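Local coordinates for protein coronin (Toxoplasma gondii, PDB 4OZU) that probably binds actin filaments and contributes to host-cell invasion and egress by the parasite, this chain being its WD40 domain, at residues A[34-46]-A[314-326]. Sequence-based numbering, arbitrary orientation.
With ACT (acetate ion), chain C.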
loop_
_atom_site.group_PDB
_atom_site.type_symbol
_atom_site.label_atom_id
_atom_site.label_comp_id
_atom_site.label_asym_id
_atom_site.label_seq_id
_atom_site.Cartn_x
_atom_site.Cartn_y
_atom_site.Cartn_z
ATOM N N THR A 34 6.627 -10.537 -7.827
ATOM C CA THR A 34 6.285 -10.555 -6.407
ATOM C C THR A 34 4.764 -10.532 -6.221
ATOM O O THR A 34 4.015 -10.439 -7.197
ATOM C CB THR A 34 6.903 -9.358 -5.652
ATOM O OG1 THR A 34 6.347 -8.133 -6.145
ATOM C CG2 THR A 34 8.414 -9.334 -5.823
ATOM N N GLU A 35 4.314 -10.628 -4.971
ATOM C CA GLU A 35 2.891 -10.518 -4.656
ATOM C C GLU A 35 2.576 -9.171 -4.016
ATOM O O GLU A 35 1.585 -9.036 -3.305
ATOM C CB GLU A 35 2.452 -11.658 -3.729
ATOM C CG GLU A 35 2.442 -13.029 -4.396
ATOM C CD GLU A 35 1.327 -13.191 -5.417
ATOM O OE1 GLU A 35 0.427 -12.323 -5.475
ATOM O OE2 GLU A 35 1.349 -14.192 -6.162
ATOM N N SER A 36 3.413 -8.169 -4.281
ATOM C CA SER A 36 3.173 -6.812 -3.784
ATOM C C SER A 36 3.352 -5.782 -4.906
ATOM O O SER A 36 3.801 -6.127 -5.999
ATOM C CB SER A 36 4.110 -6.492 -2.619
ATOM O OG SER A 36 5.410 -6.175 -3.079
ATOM N N CYS A 37 2.996 -4.528 -4.639
ATOM C CA CYS A 37 3.028 -3.501 -5.680
ATOM C C CYS A 37 4.463 -3.253 -6.178
ATOM O O CYS A 37 4.661 -2.914 -7.342
ATOM C CB CYS A 37 2.383 -2.201 -5.185
ATOM S SG CYS A 37 3.021 -1.541 -3.637
ATOM N N GLY A 38 5.453 -3.451 -5.308
ATOM C CA GLY A 38 6.847 -3.489 -5.729
ATOM C C GLY A 38 7.709 -2.351 -5.213
ATOM O O GLY A 38 8.891 -2.544 -4.930
ATOM N N LEU A 39 7.120 -1.166 -5.096
ATOM C CA LEU A 39 7.838 0.004 -4.614
ATOM C C LEU A 39 7.229 0.490 -3.315
ATOM O O LEU A 39 6.178 0.011 -2.882
ATOM C CB LEU A 39 7.811 1.136 -5.652
ATOM C CG LEU A 39 8.139 0.774 -7.097
ATOM C CD1 LEU A 39 7.936 1.987 -7.999
ATOM C CD2 LEU A 39 9.560 0.255 -7.212
ATOM N N ALA A 40 7.901 1.450 -2.696
ATOM C CA ALA A 40 7.385 2.121 -1.516
ATOM C C ALA A 40 7.881 3.560 -1.501
ATOM O O ALA A 40 8.934 3.872 -2.055
ATOM C CB ALA A 40 7.808 1.401 -0.255
ATOM N N ALA A 41 7.103 4.440 -0.886
ATOM C CA ALA A 41 7.510 5.828 -0.740
ATOM C C ALA A 41 6.888 6.419 0.510
ATOM O O ALA A 41 5.789 6.030 0.907
ATOM C CB ALA A 41 7.110 6.642 -1.976
ATOM N N ASN A 42 7.604 7.337 1.150
ATOM C CA ASN A 42 7.003 8.162 2.184
ATOM C C ASN A 42 7.143 9.620 1.746
ATOM O O ASN A 42 7.232 9.886 0.549
ATOM C CB ASN A 42 7.615 7.876 3.568
ATOM C CG ASN A 42 9.096 8.228 3.679
ATOM O OD1 ASN A 42 9.712 8.784 2.765
ATOM N ND2 ASN A 42 9.669 7.907 4.834
ATOM N N THR A 43 7.136 10.569 2.672
ATOM C CA THR A 43 7.136 11.968 2.262
ATOM C C THR A 43 8.504 12.425 1.765
ATOM O O THR A 43 8.613 13.501 1.186
ATOM C CB THR A 43 6.695 12.900 3.403
ATOM O OG1 THR A 43 7.562 12.736 4.532
ATOM C CG2 THR A 43 5.260 12.600 3.807
ATOM N N GLU A 44 9.533 11.602 1.974
ATOM C CA GLU A 44 10.915 11.996 1.686
ATOM C C GLU A 44 11.618 11.050 0.716
ATOM O O GLU A 44 12.395 11.497 -0.133
ATOM C CB GLU A 44 11.714 12.064 2.991
ATOM C CG GLU A 44 13.175 12.482 2.854
ATOM C CD GLU A 44 13.345 13.983 2.750
ATOM O OE1 GLU A 44 12.324 14.695 2.640
ATOM O OE2 GLU A 44 14.504 14.451 2.788
ATOM N N TYR A 45 11.348 9.754 0.844
ATOM C CA TYR A 45 12.124 8.729 0.143
ATOM C C TYR A 45 11.283 7.824 -0.743
ATOM O O TYR A 45 10.082 7.656 -0.538
ATOM C CB TYR A 45 12.880 7.842 1.141
ATOM C CG TYR A 45 13.741 8.597 2.118
ATOM C CD1 TYR A 45 14.810 9.357 1.677
ATOM C CD2 TYR A 45 13.499 8.534 3.485
ATOM C CE1 TYR A 45 15.600 10.057 2.558
ATOM C CE2 TYR A 45 14.289 9.226 4.380
ATOM C CZ TYR A 45 15.338 9.991 3.906
ATOM O OH TYR A 45 16.144 10.693 4.769
ATOM N N ILE A 46 11.954 7.230 -1.722
ATOM C CA ILE A 46 11.404 6.162 -2.538
ATOM C C ILE A 46 12.255 4.917 -2.301
ATOM O O ILE A 46 13.479 5.007 -2.312
ATOM C CB ILE A 46 11.429 6.515 -4.046
ATOM C CG1 ILE A 46 10.627 7.791 -4.326
ATOM C CG2 ILE A 46 10.902 5.358 -4.883
ATOM C CD1 ILE A 46 10.914 8.395 -5.693
ATOM N N ILE A 314 3.270 -1.264 -16.608
ATOM C CA ILE A 314 3.680 -1.030 -15.230
ATOM C C ILE A 314 4.435 -2.260 -14.739
ATOM O O ILE A 314 3.868 -3.352 -14.692
ATOM C CB ILE A 314 2.469 -0.762 -14.314
ATOM C CG1 ILE A 314 1.602 0.367 -14.875
ATOM C CG2 ILE A 314 2.931 -0.414 -12.904
ATOM C CD1 ILE A 314 0.212 0.409 -14.274
ATOM N N LYS A 315 5.710 -2.104 -14.393
ATOM C CA LYS A 315 6.501 -3.239 -13.903
ATOM C C LYS A 315 6.329 -3.392 -12.394
ATOM O O LYS A 315 6.117 -4.492 -11.884
ATOM C CB LYS A 315 7.979 -3.064 -14.246
ATOM C CG LYS A 315 8.291 -3.165 -15.732
ATOM C CD LYS A 315 8.009 -4.556 -16.277
ATOM C CE LYS A 315 8.365 -4.654 -17.750
ATOM N NZ LYS A 315 8.011 -5.973 -18.322
ATOM N N ASN A 316 6.444 -2.266 -11.701
ATOM C CA ASN A 316 6.173 -2.154 -10.276
ATOM C C ASN A 316 5.616 -0.762 -10.033
ATOM O O ASN A 316 5.727 0.114 -10.892
ATOM C CB ASN A 316 7.433 -2.353 -9.425
ATOM C CG ASN A 316 7.990 -3.761 -9.503
ATOM O OD1 ASN A 316 7.396 -4.709 -8.982
ATOM N ND2 ASN A 316 9.156 -3.898 -10.119
ATOM N N PHE A 317 5.033 -0.537 -8.867
ATOM C CA PHE A 317 4.521 0.788 -8.569
ATOM C C PHE A 317 4.293 0.998 -7.081
ATOM O O PHE A 317 4.380 0.071 -6.276
ATOM C CB PHE A 317 3.210 1.022 -9.317
ATOM C CG PHE A 317 2.041 0.341 -8.686
ATOM C CD1 PHE A 317 1.763 -0.989 -8.957
ATOM C CD2 PHE A 317 1.229 1.030 -7.805
ATOM C CE1 PHE A 317 0.691 -1.611 -8.360
ATOM C CE2 PHE A 317 0.161 0.405 -7.203
ATOM C CZ PHE A 317 -0.110 -0.908 -7.482
ATOM N N CYS A 318 4.013 2.247 -6.734
ATOM C CA CYS A 318 3.475 2.590 -5.430
ATOM C C CYS A 318 2.842 3.958 -5.574
ATOM O O CYS A 318 2.995 4.610 -6.607
ATOM C CB CYS A 318 4.551 2.601 -4.342
ATOM S SG CYS A 318 5.721 3.991 -4.465
ATOM N N PHE A 319 2.120 4.371 -4.545
ATOM C CA PHE A 319 1.579 5.720 -4.474
ATOM C C PHE A 319 2.249 6.437 -3.315
ATOM O O PHE A 319 2.671 5.795 -2.354
ATOM C CB PHE A 319 0.062 5.692 -4.280
ATOM C CG PHE A 319 -0.707 5.411 -5.539
ATOM C CD1 PHE A 319 -0.656 4.164 -6.135
ATOM C CD2 PHE A 319 -1.494 6.392 -6.114
ATOM C CE1 PHE A 319 -1.370 3.905 -7.285
ATOM C CE2 PHE A 319 -2.208 6.138 -7.262
ATOM C CZ PHE A 319 -2.145 4.892 -7.848
ATOM N N ILE A 320 2.341 7.758 -3.396
ATOM C CA ILE A 320 2.971 8.534 -2.336
ATOM C C ILE A 320 1.945 8.854 -1.263
ATOM O O ILE A 320 0.739 8.764 -1.505
ATOM C CB ILE A 320 3.597 9.853 -2.867
ATOM C CG1 ILE A 320 2.514 10.827 -3.346
ATOM C CG2 ILE A 320 4.602 9.545 -3.971
ATOM C CD1 ILE A 320 3.062 12.190 -3.786
ATOM N N PRO A 321 2.414 9.233 -0.069
ATOM C CA PRO A 321 1.448 9.587 0.974
ATOM C C PRO A 321 0.746 10.898 0.667
ATOM O O PRO A 321 1.286 11.728 -0.061
ATOM C CB PRO A 321 2.310 9.721 2.235
ATOM C CG PRO A 321 3.601 9.058 1.906
ATOM C CD PRO A 321 3.794 9.236 0.441
ATOM N N LYS A 322 -0.435 11.082 1.238
ATOM C CA LYS A 322 -1.203 12.311 1.045
ATOM C C LYS A 322 -0.402 13.541 1.452
ATOM O O LYS A 322 -0.477 14.570 0.796
ATOM C CB LYS A 322 -2.504 12.254 1.845
ATOM C CG LYS A 322 -3.362 13.502 1.750
ATOM C CD LYS A 322 -3.884 13.751 0.338
ATOM C CE LYS A 322 -4.843 12.659 -0.094
ATOM N NZ LYS A 322 -5.629 13.034 -1.298
ATOM N N LEU A 323 0.365 13.437 2.531
ATOM C CA LEU A 323 1.119 14.584 3.035
ATOM C C LEU A 323 2.133 15.098 2.027
ATOM O O LEU A 323 2.591 16.236 2.132
ATOM C CB LEU A 323 1.841 14.231 4.333
ATOM C CG LEU A 323 0.981 14.106 5.591
ATOM C CD1 LEU A 323 1.830 13.588 6.737
ATOM C CD2 LEU A 323 0.334 15.426 5.961
ATOM N N ALA A 324 2.479 14.264 1.051
ATOM C CA ALA A 324 3.510 14.608 0.081
ATOM C C ALA A 324 2.974 15.255 -1.206
ATOM O O ALA A 324 3.763 15.728 -2.024
ATOM C CB ALA A 324 4.311 13.362 -0.273
ATOM N N VAL A 325 1.660 15.284 -1.407
ATOM C CA VAL A 325 1.137 15.775 -2.686
ATOM C C VAL A 325 1.310 17.289 -2.822
ATOM O O VAL A 325 1.441 18.013 -1.835
ATOM C CB VAL A 325 -0.364 15.424 -2.902
ATOM C CG1 VAL A 325 -0.584 13.913 -2.791
ATOM C CG2 VAL A 325 -1.270 16.197 -1.949
ATOM N N ASP A 326 1.307 17.741 -4.071
ATOM C CA ASP A 326 1.497 19.143 -4.411
ATOM C C ASP A 326 0.138 19.845 -4.438
ATOM O O ASP A 326 -0.595 19.776 -5.424
ATOM C CB ASP A 326 2.208 19.259 -5.762
ATOM C CG ASP A 326 2.667 20.672 -6.067
ATOM O OD1 ASP A 326 2.104 21.628 -5.493
ATOM O OD2 ASP A 326 3.591 20.821 -6.892
HETATM C C ACT C . 6.822 10.381 6.839
HETATM O O ACT C . 7.396 11.460 7.097
HETATM O OXT ACT C . 6.520 10.194 5.643
HETATM C CH3 ACT C . 6.508 9.377 7.905
#
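Cys37 lies over one face of the Phe317 ring: its CB is 3.8 Å from the ring centroid, 18° off the normal, a CH-pi contact. SG, set between the backbone N and the carbonyl carbon (chi1 53°), stays above the same ring but farther off, as a longer sulfur-aromatic contact. Beyond Cys37, Phe317 also touches Tyr272 and Ile274 of strand 271-275. The backbones of Cys37, Leu39 and Phe317 are tied together by two hydrogen bonds. Phe317 N gives its hydrogen to Cys37 O at 2.8 Å, nearly straight at 165°, and Leu39 N reaches Phe317 O at 3.2 Å; together they make a single beta bridge between Gly38 and Phe317.

Gly38 also lies against Asn316, and having no side chain it lets Asn316 OD1 come to 3.5 Å from Gly38 CA. Asn316 ND2 is hydrogen-bonded to Gln338 OE1, on strand 331-339 of the same sheet. Cys318 then packs against the next residues along: its CB meets Leu39 O at 3.4 Å, while SG touches Leu39 CB at 3.7 Å and Ala41 CB at 3.9 Å. Farther on, the ring of Pro321 rests on the backbone of Asn42, and Thr43 CG2 lies alongside Leu323 CB. Thr43 N also donates to a bound acetate, probably from the crystallisation liquor.

Strands 40-41 and 317-319 are edge strands of two neighbouring blades of the beta-propeller, the latter blade including strand 16-25 from the N-terminal part of the chain. Direct hydrogen bonding between the segments is confined to the Cys37-Leu39 end; from Cys318 on, the blades meet here by van der Waals packing.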